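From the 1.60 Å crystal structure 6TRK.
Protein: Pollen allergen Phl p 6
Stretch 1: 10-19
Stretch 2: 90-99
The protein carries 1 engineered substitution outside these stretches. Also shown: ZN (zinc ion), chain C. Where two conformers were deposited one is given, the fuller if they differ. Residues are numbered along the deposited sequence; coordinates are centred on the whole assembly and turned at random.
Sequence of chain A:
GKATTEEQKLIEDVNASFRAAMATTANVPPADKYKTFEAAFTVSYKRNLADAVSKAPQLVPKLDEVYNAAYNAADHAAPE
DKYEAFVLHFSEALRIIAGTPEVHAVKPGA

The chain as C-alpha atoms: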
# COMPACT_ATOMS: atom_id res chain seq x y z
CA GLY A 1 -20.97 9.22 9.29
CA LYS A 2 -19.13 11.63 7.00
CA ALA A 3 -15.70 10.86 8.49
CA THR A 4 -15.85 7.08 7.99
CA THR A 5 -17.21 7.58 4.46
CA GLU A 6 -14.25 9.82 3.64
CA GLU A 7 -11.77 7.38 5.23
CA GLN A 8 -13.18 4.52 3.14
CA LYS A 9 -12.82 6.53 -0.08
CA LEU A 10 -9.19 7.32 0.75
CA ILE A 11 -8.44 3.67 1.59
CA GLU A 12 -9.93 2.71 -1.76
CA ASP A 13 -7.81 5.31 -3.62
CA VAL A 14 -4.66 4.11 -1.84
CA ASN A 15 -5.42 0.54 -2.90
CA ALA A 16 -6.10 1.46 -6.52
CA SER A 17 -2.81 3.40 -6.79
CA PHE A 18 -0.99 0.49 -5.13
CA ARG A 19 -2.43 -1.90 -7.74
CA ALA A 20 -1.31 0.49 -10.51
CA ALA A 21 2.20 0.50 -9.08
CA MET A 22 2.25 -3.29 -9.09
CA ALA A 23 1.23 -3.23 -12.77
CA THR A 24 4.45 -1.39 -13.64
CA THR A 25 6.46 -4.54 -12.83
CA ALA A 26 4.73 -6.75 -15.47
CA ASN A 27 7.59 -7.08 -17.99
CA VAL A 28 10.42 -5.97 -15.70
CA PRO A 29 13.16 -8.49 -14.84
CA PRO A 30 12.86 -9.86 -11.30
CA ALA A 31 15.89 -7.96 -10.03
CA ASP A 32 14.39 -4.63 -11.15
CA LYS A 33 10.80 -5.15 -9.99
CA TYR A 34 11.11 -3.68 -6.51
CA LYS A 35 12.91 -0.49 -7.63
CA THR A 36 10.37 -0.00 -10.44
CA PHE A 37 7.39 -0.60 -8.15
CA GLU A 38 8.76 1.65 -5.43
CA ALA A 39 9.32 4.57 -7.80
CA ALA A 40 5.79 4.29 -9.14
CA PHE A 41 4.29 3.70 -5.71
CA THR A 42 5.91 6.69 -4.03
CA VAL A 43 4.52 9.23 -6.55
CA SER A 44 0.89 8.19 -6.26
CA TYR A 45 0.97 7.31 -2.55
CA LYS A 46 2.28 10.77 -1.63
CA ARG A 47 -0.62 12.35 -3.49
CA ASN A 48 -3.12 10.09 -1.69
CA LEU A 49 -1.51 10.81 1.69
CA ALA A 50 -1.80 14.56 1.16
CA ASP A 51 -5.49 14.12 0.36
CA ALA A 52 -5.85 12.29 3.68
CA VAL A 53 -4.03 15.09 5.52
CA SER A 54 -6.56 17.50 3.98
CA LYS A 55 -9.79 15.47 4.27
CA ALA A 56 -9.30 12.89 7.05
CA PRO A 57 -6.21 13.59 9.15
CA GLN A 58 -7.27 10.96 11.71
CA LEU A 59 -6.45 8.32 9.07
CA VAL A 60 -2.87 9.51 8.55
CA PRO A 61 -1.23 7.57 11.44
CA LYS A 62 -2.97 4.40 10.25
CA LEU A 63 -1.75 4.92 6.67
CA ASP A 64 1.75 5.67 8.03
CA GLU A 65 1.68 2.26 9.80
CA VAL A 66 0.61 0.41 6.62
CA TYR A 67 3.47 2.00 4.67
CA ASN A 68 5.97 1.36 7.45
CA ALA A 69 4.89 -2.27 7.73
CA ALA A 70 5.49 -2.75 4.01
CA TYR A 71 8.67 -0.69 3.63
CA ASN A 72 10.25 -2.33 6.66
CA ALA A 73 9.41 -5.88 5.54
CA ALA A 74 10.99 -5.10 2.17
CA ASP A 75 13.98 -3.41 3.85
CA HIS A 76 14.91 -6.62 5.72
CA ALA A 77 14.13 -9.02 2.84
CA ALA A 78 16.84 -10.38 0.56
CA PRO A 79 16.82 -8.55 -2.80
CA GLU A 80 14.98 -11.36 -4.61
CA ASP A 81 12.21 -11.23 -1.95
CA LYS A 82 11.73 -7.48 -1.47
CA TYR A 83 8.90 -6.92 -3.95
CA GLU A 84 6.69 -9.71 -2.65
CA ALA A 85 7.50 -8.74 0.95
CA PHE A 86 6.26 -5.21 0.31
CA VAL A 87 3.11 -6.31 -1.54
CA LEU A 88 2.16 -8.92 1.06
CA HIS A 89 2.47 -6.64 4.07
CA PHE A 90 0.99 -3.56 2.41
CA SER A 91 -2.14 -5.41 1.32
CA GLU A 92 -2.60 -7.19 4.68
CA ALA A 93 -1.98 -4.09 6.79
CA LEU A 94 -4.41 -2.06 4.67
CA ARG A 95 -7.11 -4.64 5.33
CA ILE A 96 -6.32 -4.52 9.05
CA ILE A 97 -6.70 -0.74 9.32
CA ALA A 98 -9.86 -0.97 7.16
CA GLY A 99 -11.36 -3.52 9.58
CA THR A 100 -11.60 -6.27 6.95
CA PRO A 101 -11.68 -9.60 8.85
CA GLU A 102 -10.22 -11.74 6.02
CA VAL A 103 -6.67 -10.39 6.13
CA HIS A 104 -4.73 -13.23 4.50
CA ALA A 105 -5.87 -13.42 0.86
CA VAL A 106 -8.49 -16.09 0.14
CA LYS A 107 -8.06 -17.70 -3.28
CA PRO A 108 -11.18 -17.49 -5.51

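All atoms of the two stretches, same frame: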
# COMPACT_ATOMS: atom_id res chain seq x y z
N LEU A 10 -10.65 7.20 0.81
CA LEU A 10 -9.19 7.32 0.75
C LEU A 10 -8.52 5.95 0.76
O LEU A 10 -7.56 5.72 0.01
CB LEU A 10 -8.69 8.19 1.91
CG LEU A 10 -9.08 9.67 1.84
CD1 LEU A 10 -8.98 10.36 3.18
CD2 LEU A 10 -8.22 10.40 0.82
N ILE A 11 -9.01 5.02 1.59
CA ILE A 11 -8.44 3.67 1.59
C ILE A 11 -8.60 3.04 0.22
O ILE A 11 -7.67 2.40 -0.29
CB ILE A 11 -9.09 2.83 2.71
CG1 ILE A 11 -8.57 3.32 4.05
CG2 ILE A 11 -8.79 1.37 2.55
CD1 ILE A 11 -9.44 2.83 5.22
N GLU A 12 -9.75 3.24 -0.42
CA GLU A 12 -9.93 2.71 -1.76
C GLU A 12 -8.97 3.34 -2.77
O GLU A 12 -8.41 2.63 -3.62
CB GLU A 12 -11.38 2.91 -2.20
CG GLU A 12 -11.63 2.54 -3.68
CD GLU A 12 -11.17 1.13 -4.01
OE1 GLU A 12 -10.78 0.89 -5.18
OE2 GLU A 12 -11.21 0.25 -3.12
N ASP A 13 -8.76 4.66 -2.71
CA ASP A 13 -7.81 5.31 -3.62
C ASP A 13 -6.39 4.83 -3.38
O ASP A 13 -5.62 4.63 -4.34
CB ASP A 13 -7.88 6.82 -3.47
CG ASP A 13 -9.08 7.44 -4.19
OD1 ASP A 13 -9.46 6.90 -5.25
OD2 ASP A 13 -9.62 8.45 -3.71
N VAL A 14 -6.00 4.65 -2.12
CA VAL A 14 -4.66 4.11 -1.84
C VAL A 14 -4.49 2.73 -2.46
O VAL A 14 -3.46 2.42 -3.06
CB VAL A 14 -4.44 4.06 -0.30
CG1 VAL A 14 -3.19 3.25 0.05
CG2 VAL A 14 -4.32 5.44 0.29
N ASN A 15 -5.51 1.88 -2.34
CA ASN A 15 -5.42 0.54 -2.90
C ASN A 15 -5.34 0.54 -4.42
O ASN A 15 -4.54 -0.18 -5.00
CB ASN A 15 -6.61 -0.28 -2.38
CG ASN A 15 -6.30 -1.74 -2.29
OD1 ASN A 15 -5.19 -2.21 -2.64
ND2 ASN A 15 -7.26 -2.50 -1.78
N ALA A 16 -6.12 1.39 -5.07
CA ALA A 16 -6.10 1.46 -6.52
C ALA A 16 -4.74 1.94 -7.03
O ALA A 16 -4.23 1.40 -8.02
CB ALA A 16 -7.23 2.38 -7.00
N SER A 17 -4.15 2.95 -6.38
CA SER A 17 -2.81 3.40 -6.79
C SER A 17 -1.76 2.33 -6.55
O SER A 17 -0.83 2.16 -7.35
CB SER A 17 -2.45 4.66 -6.02
OG SER A 17 -3.28 5.73 -6.37
N PHE A 18 -1.88 1.61 -5.41
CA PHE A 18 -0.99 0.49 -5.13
C PHE A 18 -1.08 -0.58 -6.22
O PHE A 18 -0.07 -1.08 -6.70
CB PHE A 18 -1.33 -0.04 -3.72
CG PHE A 18 -0.75 -1.38 -3.38
CD1 PHE A 18 0.60 -1.56 -3.22
CD2 PHE A 18 -1.61 -2.47 -3.13
CE1 PHE A 18 1.11 -2.82 -2.83
CE2 PHE A 18 -1.11 -3.72 -2.76
CZ PHE A 18 0.25 -3.90 -2.61
N ARG A 19 -2.29 -0.92 -6.66
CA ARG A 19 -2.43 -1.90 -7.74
C ARG A 19 -1.80 -1.39 -9.04
O ARG A 19 -1.17 -2.15 -9.79
CB ARG A 19 -3.90 -2.24 -7.98
CG ARG A 19 -4.58 -2.97 -6.85
CD ARG A 19 -5.97 -3.46 -7.31
NE ARG A 19 -6.96 -2.39 -7.43
CZ ARG A 19 -7.77 -2.00 -6.45
NH1 ARG A 19 -7.67 -2.55 -5.23
NH2 ARG A 19 -8.64 -1.03 -6.66
N PHE A 90 1.82 -4.72 2.70
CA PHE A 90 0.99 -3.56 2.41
C PHE A 90 -0.48 -3.97 2.30
O PHE A 90 -1.37 -3.37 2.92
CB PHE A 90 1.46 -2.87 1.11
CG PHE A 90 0.85 -1.49 0.94
CD1 PHE A 90 -0.33 -1.35 0.25
CD2 PHE A 90 1.44 -0.37 1.50
CE1 PHE A 90 -0.94 -0.11 0.12
CE2 PHE A 90 0.84 0.88 1.40
CZ PHE A 90 -0.36 0.99 0.69
N SER A 91 -0.75 -5.00 1.53
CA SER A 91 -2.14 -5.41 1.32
C SER A 91 -2.78 -5.92 2.61
O SER A 91 -3.93 -5.59 2.89
CB SER A 91 -2.21 -6.46 0.23
OG SER A 91 -1.45 -7.59 0.50
N GLU A 92 -2.04 -6.69 3.42
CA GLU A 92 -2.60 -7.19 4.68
C GLU A 92 -2.80 -6.06 5.68
O GLU A 92 -3.84 -5.99 6.37
CB GLU A 92 -1.72 -8.31 5.29
CG GLU A 92 -1.85 -9.64 4.53
CD GLU A 92 -1.32 -10.84 5.21
OE1 GLU A 92 -1.46 -11.94 4.59
OE2 GLU A 92 -0.75 -10.76 6.31
N ALA A 93 -1.83 -5.17 5.82
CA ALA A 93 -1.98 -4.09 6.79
C ALA A 93 -3.10 -3.13 6.39
O ALA A 93 -3.82 -2.63 7.25
CB ALA A 93 -0.65 -3.36 6.95
N LEU A 94 -3.30 -2.91 5.09
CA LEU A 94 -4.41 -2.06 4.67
C LEU A 94 -5.75 -2.68 5.03
O LEU A 94 -6.68 -1.97 5.44
CB LEU A 94 -4.30 -1.79 3.16
CG LEU A 94 -5.18 -0.63 2.66
CD1 LEU A 94 -4.75 0.73 3.24
CD2 LEU A 94 -5.17 -0.54 1.10
N ARG A 95 -5.87 -4.00 4.91
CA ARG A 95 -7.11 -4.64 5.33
C ARG A 95 -7.29 -4.58 6.84
O ARG A 95 -8.42 -4.44 7.33
CB ARG A 95 -7.15 -6.08 4.81
CG ARG A 95 -7.41 -6.15 3.30
CD ARG A 95 -7.76 -7.56 2.79
NE ARG A 95 -6.59 -8.43 2.68
CZ ARG A 95 -5.81 -8.54 1.60
NH1 ARG A 95 -4.78 -9.37 1.63
NH2 ARG A 95 -6.06 -7.84 0.50
N ILE A 96 -6.20 -4.62 7.61
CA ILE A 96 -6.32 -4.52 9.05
C ILE A 96 -6.84 -3.13 9.44
O ILE A 96 -7.79 -3.02 10.23
CB ILE A 96 -4.99 -4.88 9.72
CG1 ILE A 96 -4.73 -6.39 9.55
CG2 ILE A 96 -4.99 -4.49 11.19
CD1 ILE A 96 -3.34 -6.81 9.87
N ILE A 97 -6.24 -2.06 8.91
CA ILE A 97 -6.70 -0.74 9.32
C ILE A 97 -8.10 -0.46 8.78
O ILE A 97 -8.83 0.36 9.36
CB ILE A 97 -5.71 0.39 8.95
CG1 ILE A 97 -5.70 0.68 7.46
CG2 ILE A 97 -4.31 0.05 9.43
CD1 ILE A 97 -5.12 2.04 7.10
N ALA A 98 -8.51 -1.14 7.71
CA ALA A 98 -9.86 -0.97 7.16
C ALA A 98 -10.91 -1.77 7.93
O ALA A 98 -12.12 -1.59 7.70
CB ALA A 98 -9.84 -1.38 5.69
N GLY A 99 -10.47 -2.64 8.83
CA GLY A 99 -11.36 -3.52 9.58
C GLY A 99 -11.93 -4.66 8.78
O GLY A 99 -13.03 -5.15 9.10
ZN ZN C . -0.97 -13.63 5.46
O HOH W 1 -7.88 -5.42 0.00
O HOH W 2 0.96 -14.02 5.20

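Residues 10-19 and 90-98 form two helical segments that run almost exactly antiparallel, at 172°, with their axes 11.3 Å apart at closest approach. That spacing is taken up by side chains that interleave between the backbones. The direct contact, which buries 406 Å² in total, is made by packing; no direct hydrogen bond or salt bridge crosses it, though one water links the two helices. Because the chains run in opposite directions, Ile11 lies across from Ala98, and Phe18 lies across from Phe90.

Leu94 is the central bump. Its CA-to-CB bond points toward the first helix, and with chi1 t and chi2 p the branched end enters a hollow lined by Ile11, Val14 and Asn15. CG of Leu94 lies 4.1 Å from CG2 of Ile11, CD1 of Leu94 is 4.4 Å from CG1 of Val14, and CD2 of Leu94 sits 3.8 Å from CG of Asn15. The methyls share these walls: CD2 of Leu94 is also 4.4 Å from CG1 of Val14, and CD1 of Leu94 is also 4.1 Å from CG2 of Ile11. The forked end of leucine thus fills the hollow between the three residues.

At the Ala98 end the helices come closest in register, with the CA atoms of Ile11 and Ala98 7.4 Å apart. The small side chain of Ala98 matches this narrow gap: its CB meets CD1 of Ile11 at 4.3 Å, so the long isoleucine arm reaches across to a single methyl group. Just beyond, Gly99 is the first residue to leave helical phi/psi, in a Schellman motif, and its positive phi favours glycine.

The other end is filled by aromatic rings. Phe18 and Phe90, both buried and both chi1 t, point toward the opposing helix and meet obliquely, with centroids 4.5 Å apart and planes inclined at 36°. CD1 of Phe90 lies over one face of the Phe18 ring, 3.6 Å from CD1 of Phe18. Val14 packs at the edge of the Phe90 ring, its CG1 3.7 Å from CZ of Phe90, so this one methyl bridges the aromatic pocket and the leucine hollow. Ser91, whose CA-to-CB bond points sideways, places its CB 4.2 Å from CE2 of Phe18.

Polar groups gather outside this apolar seam. Water 1 links the helices, accepting a hydrogen bond from NH2 of Arg95 at 3.1 Å and a weak one from ND2 of Asn15 at 3.5 Å. Glu12 points away from the second helix, and its OE1 forms a salt bridge with NH2 of Arg19 at 3.2 Å, two turns along the same helix.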